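Probable translation factor yciO (PDB 1KK9) is of unknown function but belongs to the SUA5/YrdC family, whose members are thought to bind double-stranded RNA. Local coordinates at residues G42-Y47 and E66-I71; Y53-K58 and T158-P163; T81-D86 and A146-L151; N111-L116 and T197-L202; G193-T198 and E212-V217. All coordinates share one frame; numbering follows the deposited sequence.

Interaction 1: G42-Y47 and E66-I71; sequences GGVIVY and ERICRI
With chi1 at 167°, V44 sets CG1 anti to its backbone N and CG2 beside that N, and the two methyls serve two different residues of helix 62-72. CG2 sits over the centre of the R67 guanidinium, 3.7 Å above its plane. A bend at chi3 of R67 (58°) brings the guanidinium under this methyl, and the two side chains run alongside one another head to tail. CG1 of V44 meets CG1 of I68 at 3.8 Å. No hydrogen bond crosses between G42-Y47 and E66-I71, and the 205 Å² buried is mostly V44 against R67 and I68.

The polar atoms of R67 are held elsewhere: NH1 forms a salt bridge with D184 and NH2 bonds to the carbonyl of Q182. D184 OD1 also takes the backbone N-H of V44, a shared acceptor which probably holds the arginine plane in place relative to the valine. Further round the helix, R70 NH1 makes a salt bridge to E66 OE1, on its anti lone pair, at 2.8 Å. E66 O is gripped by R70 N and R70 NH1, one on each side of the carbonyl plane.

G42, in a Schellman motif with positive phi, ends helix 29-40 and turns the chain into the strand. Strand 45-49 then runs between 185-188 and 52-57, with I45 bonded to G56. I68 reaches on to L55 and C57 of strand 52-57, while I71 touches L179 of helix 172-179, so helix 62-72 packs on one face of the open twisted sheet.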
# COMPACT_ATOMS: atom_id res chain seq x y z
N GLY A 42 -3.97 15.90 -4.35
CA GLY A 42 -4.64 14.96 -5.23
C GLY A 42 -3.75 14.26 -6.23
O GLY A 42 -4.24 13.68 -7.20
N GLY A 43 -2.44 14.33 -6.01
CA GLY A 43 -1.53 13.67 -6.93
C GLY A 43 -1.37 12.18 -6.65
O GLY A 43 -1.82 11.68 -5.62
N VAL A 44 -0.74 11.48 -7.57
CA VAL A 44 -0.48 10.05 -7.43
C VAL A 44 1.03 9.88 -7.34
O VAL A 44 1.77 10.37 -8.19
CB VAL A 44 -0.99 9.26 -8.64
CG1 VAL A 44 -0.42 7.84 -8.60
CG2 VAL A 44 -2.50 9.23 -8.65
N ILE A 45 1.49 9.17 -6.31
CA ILE A 45 2.92 8.98 -6.15
C ILE A 45 3.34 7.52 -6.11
O ILE A 45 2.54 6.62 -5.83
CB ILE A 45 3.43 9.65 -4.86
CG1 ILE A 45 2.98 8.86 -3.63
CG2 ILE A 45 2.92 11.10 -4.76
CD1 ILE A 45 3.59 9.33 -2.32
N VAL A 46 4.61 7.30 -6.43
CA VAL A 46 5.19 5.97 -6.39
C VAL A 46 6.16 6.07 -5.21
O VAL A 46 7.02 6.96 -5.19
CB VAL A 46 5.98 5.65 -7.68
CG1 VAL A 46 6.83 4.40 -7.48
CG2 VAL A 46 5.02 5.46 -8.84
N TYR A 47 6.00 5.19 -4.23
CA TYR A 47 6.88 5.21 -3.06
C TYR A 47 7.33 3.82 -2.68
O TYR A 47 6.67 2.83 -2.98
CB TYR A 47 6.19 5.88 -1.87
CG TYR A 47 4.97 5.16 -1.33
CD1 TYR A 47 3.74 5.25 -1.98
CD2 TYR A 47 5.05 4.40 -0.17
CE1 TYR A 47 2.61 4.60 -1.47
CE2 TYR A 47 3.93 3.75 0.35
CZ TYR A 47 2.71 3.86 -0.30
OH TYR A 47 1.60 3.25 0.25
N GLU A 66 -8.82 6.56 -9.60
CA GLU A 66 -9.01 6.17 -10.99
C GLU A 66 -7.67 5.99 -11.70
O GLU A 66 -7.47 5.01 -12.42
CB GLU A 66 -9.82 7.24 -11.72
CG GLU A 66 -11.26 7.38 -11.25
CD GLU A 66 -12.09 6.14 -11.56
OE1 GLU A 66 -11.80 5.46 -12.58
OE2 GLU A 66 -13.04 5.84 -10.81
N ARG A 67 -6.76 6.93 -11.50
CA ARG A 67 -5.45 6.85 -12.14
C ARG A 67 -4.67 5.61 -11.68
O ARG A 67 -4.14 4.86 -12.50
CB ARG A 67 -4.64 8.11 -11.84
CG ARG A 67 -5.26 9.39 -12.39
CD ARG A 67 -4.54 10.61 -11.84
NE ARG A 67 -3.11 10.60 -12.14
CZ ARG A 67 -2.25 11.48 -11.65
NH1 ARG A 67 -2.67 12.44 -10.84
NH2 ARG A 67 -0.97 11.42 -11.97
N ILE A 68 -4.62 5.39 -10.37
CA ILE A 68 -3.92 4.24 -9.82
C ILE A 68 -4.50 2.94 -10.37
O ILE A 68 -3.77 2.04 -10.79
CB ILE A 68 -4.00 4.24 -8.27
CG1 ILE A 68 -3.16 5.39 -7.71
CG2 ILE A 68 -3.50 2.91 -7.71
CD1 ILE A 68 -3.24 5.55 -6.21
N CYS A 69 -5.83 2.87 -10.40
CA CYS A 69 -6.53 1.69 -10.89
C CYS A 69 -6.09 1.32 -12.30
O CYS A 69 -5.92 0.14 -12.62
CB CYS A 69 -8.03 1.92 -10.86
SG CYS A 69 -8.99 0.41 -10.99
N ARG A 70 -5.89 2.33 -13.14
CA ARG A 70 -5.49 2.09 -14.52
C ARG A 70 -4.01 1.75 -14.69
O ARG A 70 -3.65 1.03 -15.62
CB ARG A 70 -5.88 3.29 -15.39
CG ARG A 70 -7.40 3.36 -15.57
CD ARG A 70 -7.84 4.52 -16.43
NE ARG A 70 -9.28 4.48 -16.67
CZ ARG A 70 -10.21 4.49 -15.72
NH1 ARG A 70 -9.86 4.55 -14.43
NH2 ARG A 70 -11.50 4.47 -16.04
N ILE A 71 -3.17 2.24 -13.79
CA ILE A 71 -1.74 1.93 -13.85
C ILE A 71 -1.57 0.50 -13.35
O ILE A 71 -0.81 -0.27 -13.92
CB ILE A 71 -0.90 2.88 -12.96
CG1 ILE A 71 -0.98 4.30 -13.51
CG2 ILE A 71 0.56 2.41 -12.94
CD1 ILE A 71 -0.38 5.35 -12.60

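Interaction 2: Y53-K58 and T158-P163; sequences YALGCK and TSLMLP. With SO4 (sulfate ion), chain B.
L55 and T158 form an antiparallel hydrogen-bonded pair, and the L55 N-H meets T158 O at 2.9 Å with 171° at the hydrogen, nearly along the C=O axis. Beside it A54 and S159 are a non-hydrogen-bonded pair whose side chains diverge. L160 N closes the ladder on Y53 O, also at 2.9 Å, from a position somewhat off the plane of that carbonyl.

The L55 side chain crosses that of T158, with CD1 3.6 Å from T158 OG1, and its CG lies 3.9 Å from L160 CD1. L160 gets there because CG is anti to the backbone N (chi1 -179°), which turns the isobutyl group across L55. An alanine in place of L55 would probably open a gap beside L160 CD1 and T158 OG1 and leave L160 less tightly held. T158 OG1 itself donates to S159 O, 49° above that carbonyl plane.

S159, whose side chain points away from Y53-K58, holds a sulfate ion with two donors: its N-H reaches sulfate O1 at 2.7 Å, and its OG reaches sulfate O4 at a short 2.5 Å. R137 also bonds to S159 OG, a second-shell hold on the hydroxyl. R72, H78 and R211 also bond to the sulfate. Outside this shell V46 touches both leucines, I68 touches L55 and T158, and I175 of helix 172-179 packs on L160.

The sulfate probably comes from the crystallisation liquor, yet basic side chains gathered round an anion at the end of a central strand are consistent with an anion-binding pocket in this SUA5-family sheet.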
# COMPACT_ATOMS: atom_id res chain seq x y z
N TYR A 53 7.94 -1.46 -4.67
CA TYR A 53 7.40 -0.12 -4.78
C TYR A 53 5.88 -0.17 -4.81
O TYR A 53 5.30 -1.20 -5.15
CB TYR A 53 7.97 0.58 -6.02
CG TYR A 53 9.32 1.20 -5.75
CD1 TYR A 53 9.42 2.48 -5.19
CD2 TYR A 53 10.50 0.49 -6.00
CE1 TYR A 53 10.66 3.03 -4.87
CE2 TYR A 53 11.75 1.04 -5.68
CZ TYR A 53 11.82 2.31 -5.11
OH TYR A 53 13.03 2.85 -4.78
N ALA A 54 5.24 0.93 -4.44
CA ALA A 54 3.79 1.00 -4.41
C ALA A 54 3.28 2.32 -4.97
O ALA A 54 4.04 3.29 -5.11
CB ALA A 54 3.30 0.83 -2.98
N LEU A 55 2.00 2.34 -5.32
CA LEU A 55 1.33 3.53 -5.83
C LEU A 55 0.49 4.02 -4.67
O LEU A 55 -0.09 3.22 -3.94
CB LEU A 55 0.40 3.17 -7.00
CG LEU A 55 1.02 2.82 -8.35
CD1 LEU A 55 -0.00 2.13 -9.23
CD2 LEU A 55 1.54 4.07 -9.01
N GLY A 56 0.43 5.34 -4.48
CA GLY A 56 -0.34 5.88 -3.39
C GLY A 56 -0.97 7.22 -3.70
O GLY A 56 -0.44 8.00 -4.50
N CYS A 57 -2.11 7.47 -3.07
CA CYS A 57 -2.85 8.71 -3.23
C CYS A 57 -3.71 8.93 -1.99
O CYS A 57 -3.81 8.05 -1.12
CB CYS A 57 -3.75 8.67 -4.47
SG CYS A 57 -5.21 7.59 -4.35
N LYS A 58 -4.32 10.11 -1.90
CA LYS A 58 -5.16 10.44 -0.77
C LYS A 58 -6.40 9.55 -0.87
O LYS A 58 -6.82 9.19 -1.96
CB LYS A 58 -5.55 11.92 -0.79
CG LYS A 58 -6.08 12.42 0.55
CD LYS A 58 -6.16 13.94 0.68
CE LYS A 58 -7.10 14.57 -0.34
NZ LYS A 58 -6.48 14.53 -1.69
N THR A 158 -1.74 0.40 -3.87
CA THR A 158 -1.72 -0.90 -4.52
C THR A 158 -0.23 -1.09 -4.70
O THR A 158 0.53 -0.11 -4.73
CB THR A 158 -2.35 -0.90 -5.93
OG1 THR A 158 -1.58 -0.06 -6.80
CG2 THR A 158 -3.79 -0.42 -5.89
N SER A 159 0.21 -2.33 -4.81
CA SER A 159 1.62 -2.57 -5.05
C SER A 159 1.83 -2.14 -6.49
O SER A 159 0.88 -2.08 -7.28
CB SER A 159 1.93 -4.06 -4.90
OG SER A 159 1.57 -4.53 -3.62
N LEU A 160 3.06 -1.81 -6.85
CA LEU A 160 3.35 -1.42 -8.22
C LEU A 160 3.85 -2.65 -8.93
O LEU A 160 5.04 -2.96 -8.89
CB LEU A 160 4.39 -0.31 -8.29
CG LEU A 160 4.73 0.18 -9.71
CD1 LEU A 160 3.47 0.68 -10.42
CD2 LEU A 160 5.76 1.28 -9.63
N MSE A 161 2.93 -3.36 -9.56
CA MSE A 161 3.27 -4.57 -10.28
C MSE A 161 3.45 -4.26 -11.76
O MSE A 161 2.67 -3.51 -12.36
CB MSE A 161 2.14 -5.59 -10.15
CG MSE A 161 1.48 -5.66 -8.78
SE MSE A 161 2.27 -7.00 -7.63
CE MSE A 161 2.28 -8.55 -8.75
N LEU A 162 4.50 -4.83 -12.35
CA LEU A 162 4.73 -4.66 -13.77
C LEU A 162 3.53 -5.42 -14.34
O LEU A 162 3.38 -6.60 -14.10
CB LEU A 162 6.04 -5.33 -14.16
CG LEU A 162 7.19 -4.96 -13.22
CD1 LEU A 162 7.06 -5.82 -11.99
CD2 LEU A 162 8.55 -5.17 -13.87
N PRO A 163 2.63 -4.72 -15.05
CA PRO A 163 1.45 -5.37 -15.63
C PRO A 163 1.57 -6.84 -16.06
O PRO A 163 2.57 -7.28 -16.66
CB PRO A 163 1.08 -4.45 -16.77
CG PRO A 163 1.32 -3.08 -16.15
CD PRO A 163 2.62 -3.27 -15.36
S SO4 B . -1.61 -5.68 -4.48
O1 SO4 B . -1.46 -4.40 -5.18
O2 SO4 B . -2.94 -5.75 -3.84
O3 SO4 B . -1.48 -6.77 -5.46
O4 SO4 B . -0.59 -5.84 -3.43

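Interaction 3: T81-D86 and A146-L151; sequences TLMCRD and ALLEAL
The R85 guanidinium has the backbone O of L148 over one face, 3.9 Å above the plane and offset toward the rim, and the carboxylate of E149 at its edge. This is helix-on-sheet packing of an alpha/beta fold: R85 follows strand 81-83, and L148 and E149 belong to helix 142-151.

The edge contact is a salt bridge, R85 NH1 bonding to E149 OE2 at 2.8 Å. OE2 lies only 5° out of the guanidinium plane, whereas NH1 comes to OE2 from above the carboxylate plane. The two planes are 54° apart, a single-point bridge and not a flat two-point one. E149 presents the oxygen through a bend at chi2 (55°), which brings the acid back from the exposed helix side, and its OE1 ends 3.1 Å from R85 CD. NH2 of R85 pairs with E89, so the cation is shared by two acids, which probably hold the guanidinium's orientation.

Beside the charged pair the fit is apolar. L148 points toward the backbone of M83-R85, its CB 3.8 Å from R85 CG where the two side chains pass in antiparallel fashion. M83, a selenomethionine, crosses L148 at about a right angle, CG against CD1 at 4.1 Å. Q145 NE2 bonds to R85 O, adding a polar tie from the same helix. The leucine methyls meet backbone: L148 CD2 is 3.5 Å from M83 O, and L148 CD1 is 3.5 Å from C84 C.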
# COMPACT_ATOMS: atom_id res chain seq x y z
N THR A 81 -5.67 -1.24 -1.42
CA THR A 81 -4.94 -1.38 -0.17
C THR A 81 -4.88 -0.07 0.60
O THR A 81 -4.77 1.00 0.01
CB THR A 81 -3.48 -1.84 -0.41
OG1 THR A 81 -3.47 -3.09 -1.10
CG2 THR A 81 -2.74 -1.98 0.91
N LEU A 82 -4.98 -0.17 1.92
CA LEU A 82 -4.86 1.00 2.77
C LEU A 82 -3.55 0.84 3.52
O LEU A 82 -3.42 -0.03 4.38
CB LEU A 82 -6.02 1.10 3.76
CG LEU A 82 -7.36 1.54 3.18
CD1 LEU A 82 -8.34 1.81 4.33
CD2 LEU A 82 -7.19 2.81 2.34
N MSE A 83 -2.57 1.65 3.16
CA MSE A 83 -1.25 1.63 3.79
C MSE A 83 -1.41 2.36 5.13
O MSE A 83 -1.63 3.57 5.15
CB MSE A 83 -0.24 2.34 2.88
CG MSE A 83 1.24 1.99 3.09
SE MSE A 83 1.69 0.14 2.67
CE MSE A 83 1.67 0.20 0.74
N CYS A 84 -1.29 1.63 6.24
CA CYS A 84 -1.45 2.20 7.59
C CYS A 84 -0.18 2.24 8.42
O CYS A 84 0.73 1.44 8.22
CB CYS A 84 -2.51 1.39 8.36
SG CYS A 84 -4.05 1.13 7.47
N ARG A 85 -0.14 3.16 9.38
CA ARG A 85 1.01 3.32 10.27
C ARG A 85 1.20 2.14 11.21
O ARG A 85 2.33 1.69 11.42
CB ARG A 85 0.88 4.59 11.11
CG ARG A 85 1.83 5.70 10.72
CD ARG A 85 1.40 7.00 11.36
NE ARG A 85 -0.03 7.22 11.13
CZ ARG A 85 -0.69 8.32 11.46
NH1 ARG A 85 -0.05 9.33 12.04
NH2 ARG A 85 -1.98 8.40 11.20
N ASP A 86 0.10 1.66 11.77
CA ASP A 86 0.16 0.55 12.71
C ASP A 86 -1.19 -0.13 12.88
O ASP A 86 -2.18 0.28 12.27
CB ASP A 86 0.64 1.04 14.07
CG ASP A 86 -0.15 2.23 14.56
OD1 ASP A 86 -1.39 2.14 14.63
OD2 ASP A 86 0.47 3.26 14.89
N ALA A 146 7.44 7.34 7.42
CA ALA A 146 7.55 8.79 7.52
C ALA A 146 6.48 9.48 6.67
O ALA A 146 5.96 10.52 7.06
CB ALA A 146 8.93 9.26 7.08
N LEU A 147 6.16 8.91 5.52
CA LEU A 147 5.15 9.48 4.65
C LEU A 147 3.79 9.45 5.35
O LEU A 147 3.06 10.44 5.33
CB LEU A 147 5.07 8.72 3.33
CG LEU A 147 6.18 8.96 2.30
CD1 LEU A 147 6.09 7.93 1.17
CD2 LEU A 147 6.07 10.38 1.76
N LEU A 148 3.47 8.32 5.97
CA LEU A 148 2.20 8.17 6.66
C LEU A 148 2.10 9.09 7.87
O LEU A 148 1.07 9.72 8.10
CB LEU A 148 2.01 6.70 7.08
CG LEU A 148 1.89 5.73 5.90
CD1 LEU A 148 1.73 4.30 6.40
CD2 LEU A 148 0.71 6.13 5.01
N GLU A 149 3.18 9.17 8.64
CA GLU A 149 3.22 10.02 9.82
C GLU A 149 2.92 11.47 9.41
O GLU A 149 2.16 12.17 10.06
CB GLU A 149 4.59 9.92 10.49
CG GLU A 149 4.57 10.25 11.98
CD GLU A 149 3.55 9.39 12.75
OE1 GLU A 149 3.79 8.17 12.94
OE2 GLU A 149 2.50 9.94 13.15
N ALA A 150 3.52 11.90 8.30
CA ALA A 150 3.32 13.25 7.81
C ALA A 150 1.89 13.46 7.28
O ALA A 150 1.32 14.54 7.42
CB ALA A 150 4.32 13.55 6.71
N LEU A 151 1.33 12.41 6.68
CA LEU A 151 -0.02 12.47 6.12
C LEU A 151 -1.09 12.46 7.22
O LEU A 151 -2.11 13.13 7.09
CB LEU A 151 -0.25 11.28 5.18
CG LEU A 151 -1.52 11.27 4.33
CD1 LEU A 151 -1.61 12.51 3.44
CD2 LEU A 151 -1.52 10.00 3.48

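Interaction 4: N111-L116 and T197-L202; sequences NYTFIL and TTVIDL
I115 drives its CD1 against CG1 of V199 at 3.4 Å, tighter than ordinary van der Waals contact, on the face that also carries T113 and D201. The two strands are parallel neighbours, their short axes 4.7 Å apart and 20° from each other, so side chains of paired residues stand next to one another.

On the opposite face the large groups stand side by side in register. The Y112 ring flanks T198, CD1 3.8 Å from T198 CB. F114 does the same with I200, whose CB meets the ring at its edge. The CD1 methyl of L202 is a bump set against F114 CB and CD1, 3.8 Å from the latter, and L116 CD2 fits against L202 CB at 3.5 Å. M104 of helix 98-105 packs over F114, L116 and L202.

Five backbone bonds zigzag between the strands: T113 and I115 each give an N-H and take one through O, while N111 O receives T198 N. At the start of the ladder T113 OG1 and T197 OG1 share a hydrogen bond of 2.6 Å. T197 chi1 (66°) puts OG1 between its backbone N and carbonyl carbon, toward T113, and R137 touches both threonines.

Hydroxyls thus meet at the end near the sulfate, about 5 Å from the T197 side chain, and charged D201, bonded to R131 and T203, lies at the far end; hydrocarbon between them is consistent with a ladder shielded there mainly by apolar groups.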
# COMPACT_ATOMS: atom_id res chain seq x y z
N ASN A 111 5.81 -7.24 5.09
CA ASN A 111 5.55 -8.52 4.46
C ASN A 111 4.12 -8.99 4.20
O ASN A 111 3.92 -9.98 3.50
CB ASN A 111 6.26 -9.62 5.25
CG ASN A 111 7.71 -9.31 5.47
OD1 ASN A 111 8.47 -9.16 4.52
ND2 ASN A 111 8.11 -9.19 6.73
N TYR A 112 3.14 -8.29 4.75
CA TYR A 112 1.75 -8.73 4.59
C TYR A 112 0.70 -7.71 4.22
O TYR A 112 0.82 -6.52 4.50
CB TYR A 112 1.28 -9.40 5.88
CG TYR A 112 2.07 -10.60 6.32
CD1 TYR A 112 1.79 -11.87 5.82
CD2 TYR A 112 3.08 -10.48 7.27
CE1 TYR A 112 2.48 -12.99 6.26
CE2 TYR A 112 3.78 -11.60 7.73
CZ TYR A 112 3.48 -12.85 7.22
OH TYR A 112 4.14 -13.96 7.70
N THR A 113 -0.35 -8.23 3.61
CA THR A 113 -1.51 -7.45 3.26
C THR A 113 -2.66 -8.29 3.80
O THR A 113 -2.80 -9.46 3.44
CB THR A 113 -1.69 -7.28 1.75
OG1 THR A 113 -0.55 -6.60 1.21
CG2 THR A 113 -2.94 -6.49 1.46
N PHE A 114 -3.46 -7.71 4.68
CA PHE A 114 -4.58 -8.41 5.30
C PHE A 114 -5.92 -7.92 4.78
O PHE A 114 -6.26 -6.75 4.91
CB PHE A 114 -4.54 -8.22 6.82
CG PHE A 114 -3.26 -8.71 7.46
CD1 PHE A 114 -2.92 -10.06 7.42
CD2 PHE A 114 -2.41 -7.81 8.10
CE1 PHE A 114 -1.73 -10.51 8.02
CE2 PHE A 114 -1.23 -8.25 8.70
CZ PHE A 114 -0.89 -9.61 8.66
N ILE A 115 -6.68 -8.84 4.21
CA ILE A 115 -7.99 -8.52 3.68
C ILE A 115 -9.02 -8.61 4.80
O ILE A 115 -9.22 -9.67 5.40
CB ILE A 115 -8.34 -9.47 2.53
CG1 ILE A 115 -7.27 -9.31 1.43
CG2 ILE A 115 -9.74 -9.16 1.99
CD1 ILE A 115 -7.38 -10.29 0.31
N LEU A 116 -9.65 -7.48 5.08
CA LEU A 116 -10.66 -7.36 6.12
C LEU A 116 -11.87 -6.58 5.61
O LEU A 116 -11.84 -6.04 4.51
CB LEU A 116 -10.05 -6.64 7.32
CG LEU A 116 -8.89 -7.35 8.02
CD1 LEU A 116 -8.20 -6.42 9.00
CD2 LEU A 116 -9.42 -8.57 8.74
N THR A 197 3.88 -8.64 -1.20
CA THR A 197 3.50 -9.06 0.14
C THR A 197 2.70 -10.36 0.07
O THR A 197 2.17 -10.73 -0.96
CB THR A 197 2.59 -8.02 0.83
OG1 THR A 197 1.34 -7.94 0.14
CG2 THR A 197 3.26 -6.64 0.86
N THR A 198 2.64 -11.07 1.18
CA THR A 198 1.85 -12.28 1.25
C THR A 198 0.48 -11.73 1.61
O THR A 198 0.36 -10.88 2.50
CB THR A 198 2.37 -13.22 2.35
OG1 THR A 198 3.50 -13.95 1.84
CG2 THR A 198 1.29 -14.19 2.80
N VAL A 199 -0.55 -12.16 0.89
CA VAL A 199 -1.89 -11.66 1.15
C VAL A 199 -2.71 -12.71 1.88
O VAL A 199 -2.88 -13.83 1.41
CB VAL A 199 -2.58 -11.24 -0.17
CG1 VAL A 199 -3.99 -10.75 0.10
CG2 VAL A 199 -1.77 -10.15 -0.85
N ILE A 200 -3.20 -12.34 3.06
CA ILE A 200 -4.00 -13.24 3.88
C ILE A 200 -5.40 -12.68 4.04
O ILE A 200 -5.58 -11.55 4.49
CB ILE A 200 -3.41 -13.40 5.30
CG1 ILE A 200 -1.96 -13.88 5.24
CG2 ILE A 200 -4.28 -14.37 6.11
CD1 ILE A 200 -1.76 -15.20 4.52
N ASP A 201 -6.39 -13.47 3.66
CA ASP A 201 -7.77 -13.04 3.81
C ASP A 201 -8.17 -13.45 5.23
O ASP A 201 -8.03 -14.61 5.62
CB ASP A 201 -8.68 -13.74 2.80
CG ASP A 201 -10.10 -13.20 2.84
OD1 ASP A 201 -10.61 -12.93 3.95
OD2 ASP A 201 -10.71 -13.05 1.75
N LEU A 202 -8.66 -12.49 6.01
CA LEU A 202 -9.06 -12.76 7.38
C LEU A 202 -10.54 -12.54 7.62
O LEU A 202 -10.98 -12.47 8.77
CB LEU A 202 -8.25 -11.88 8.34
CG LEU A 202 -6.73 -12.09 8.44
CD1 LEU A 202 -6.13 -11.01 9.32
CD2 LEU A 202 -6.43 -13.48 9.01

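Interaction 5: G193-T198 and E212-V217; sequences GQKPTT and EGVGDV
Loop against loop at the foot of two antiparallel neighbours, this contact joins the entry to strand 198-201 with the exit from strand 208-211, and T198 meets G213 and G215 there. The T198 hydroxyl works both ways. OG1 donates to G215 O at 2.5 Å, in the carbonyl plane and on a lone pair, and accepts from G213 N at 2.6 Å with a bent 135° at the hydrogen. Its chi1 of -81° places OG1 anti to the carbonyl carbon, facing the 212-217 loop, while CG2 touches V217 CG1. A valine in place of T198 would probably leave G213 N and G215 O without their shared partner.

G213 has to be bare here, since a CB would come 2.0 Å from P196 O. P196 O instead takes V214 N at 2.9 Å, with 165° at the oxygen between its carbon and the donor, and lies 3.1 Å from G213 CA in a CA-H...O contact.

In fold terms the two loops close the open end of the edge hairpin 198-211 of the mixed sheet, and T197 O is bonded by R211 NE, R211 being also a partner of the sulfate. Farther out, K195 CB and CG both stand an unusually close 3.3 Å from V214 CG1; K195 is exposed and touches a crystal neighbour, so its conformation is less sure. Three successive bends in K195 curl its ammonium back over the loop, where NZ makes a weak bond to G213 O.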
# COMPACT_ATOMS: atom_id res chain seq x y z
N GLY A 193 13.19 -5.22 -3.33
CA GLY A 193 12.93 -6.60 -3.69
C GLY A 193 11.83 -6.64 -4.73
O GLY A 193 11.22 -5.61 -5.02
N GLN A 194 11.55 -7.82 -5.28
CA GLN A 194 10.53 -7.96 -6.31
C GLN A 194 9.34 -8.80 -5.87
O GLN A 194 8.31 -8.83 -6.55
CB GLN A 194 11.14 -8.59 -7.56
CG GLN A 194 12.29 -7.82 -8.19
CD GLN A 194 12.91 -8.60 -9.34
OE1 GLN A 194 13.57 -9.62 -9.13
NE2 GLN A 194 12.67 -8.14 -10.56
N LYS A 195 9.50 -9.51 -4.76
CA LYS A 195 8.45 -10.36 -4.23
C LYS A 195 7.41 -9.52 -3.50
O LYS A 195 7.73 -8.81 -2.55
CB LYS A 195 9.04 -11.39 -3.27
CG LYS A 195 8.01 -12.40 -2.77
CD LYS A 195 7.85 -13.55 -3.75
CE LYS A 195 8.92 -14.62 -3.52
NZ LYS A 195 8.68 -15.32 -2.22
N PRO A 196 6.15 -9.60 -3.94
CA PRO A 196 5.07 -8.83 -3.31
C PRO A 196 4.74 -9.36 -1.91
O PRO A 196 5.25 -10.39 -1.49
CB PRO A 196 3.92 -8.99 -4.29
CG PRO A 196 4.13 -10.40 -4.78
CD PRO A 196 5.62 -10.47 -5.00
N THR A 197 3.88 -8.64 -1.20
CA THR A 197 3.50 -9.06 0.14
C THR A 197 2.70 -10.36 0.07
O THR A 197 2.17 -10.73 -0.96
CB THR A 197 2.59 -8.02 0.83
OG1 THR A 197 1.34 -7.94 0.14
CG2 THR A 197 3.26 -6.64 0.86
N THR A 198 2.64 -11.07 1.18
CA THR A 198 1.85 -12.28 1.25
C THR A 198 0.48 -11.73 1.61
O THR A 198 0.36 -10.88 2.50
CB THR A 198 2.37 -13.22 2.35
OG1 THR A 198 3.50 -13.95 1.84
CG2 THR A 198 1.29 -14.19 2.80
N GLU A 212 1.04 -16.00 -1.88
CA GLU A 212 2.21 -16.28 -1.08
C GLU A 212 3.32 -15.37 -1.56
O GLU A 212 3.90 -15.59 -2.63
CB GLU A 212 2.61 -17.75 -1.18
CG GLU A 212 3.88 -18.08 -0.41
CD GLU A 212 4.10 -19.59 -0.27
OE1 GLU A 212 3.56 -20.37 -1.09
OE2 GLU A 212 4.82 -20.00 0.68
N GLY A 213 3.60 -14.33 -0.78
CA GLY A 213 4.65 -13.39 -1.13
C GLY A 213 5.83 -13.58 -0.21
O GLY A 213 6.19 -14.70 0.14
N VAL A 214 6.43 -12.47 0.20
CA VAL A 214 7.59 -12.49 1.08
C VAL A 214 7.27 -12.95 2.49
O VAL A 214 8.15 -13.48 3.18
CB VAL A 214 8.26 -11.10 1.17
CG1 VAL A 214 9.13 -10.88 -0.03
CG2 VAL A 214 7.20 -10.01 1.24
N GLY A 215 6.03 -12.73 2.92
CA GLY A 215 5.64 -13.12 4.27
C GLY A 215 5.37 -14.60 4.46
O GLY A 215 4.68 -15.24 3.67
N ASP A 216 5.91 -15.15 5.54
CA ASP A 216 5.73 -16.56 5.87
C ASP A 216 4.24 -16.85 6.09
O ASP A 216 3.56 -16.15 6.84
CB ASP A 216 6.52 -16.88 7.14
CG ASP A 216 6.47 -18.35 7.52
OD1 ASP A 216 6.85 -18.65 8.67
OD2 ASP A 216 6.08 -19.20 6.69
N VAL A 217 3.74 -17.89 5.44
CA VAL A 217 2.33 -18.24 5.58
C VAL A 217 2.02 -19.16 6.76
O VAL A 217 0.85 -19.35 7.11
CB VAL A 217 1.79 -18.89 4.27
CG1 VAL A 217 1.92 -17.92 3.13
CG2 VAL A 217 2.54 -20.16 3.95

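Interactions 1 and 2 adjoin because strands 45-49 and 52-57 are neighbours, tied by backbone bonds between I45 and G56 and between Y47 and A54. Interaction 2 lies deepest, about 7 Å from the chain centre, and combines a strand ladder with an anion site. Interactions 1 and 3 both pack a helix on the sheet, one by a valine on a guanidinium, the other by a leucine beside a salt bridge nearer the surface. Interaction 4 is a buried parallel ladder; interaction 5, partly exposed, shares T197 and T198 with it and replaces the ladder with loop bonds. A probable hydrogen bond between Y112 OH and D216 O links those two.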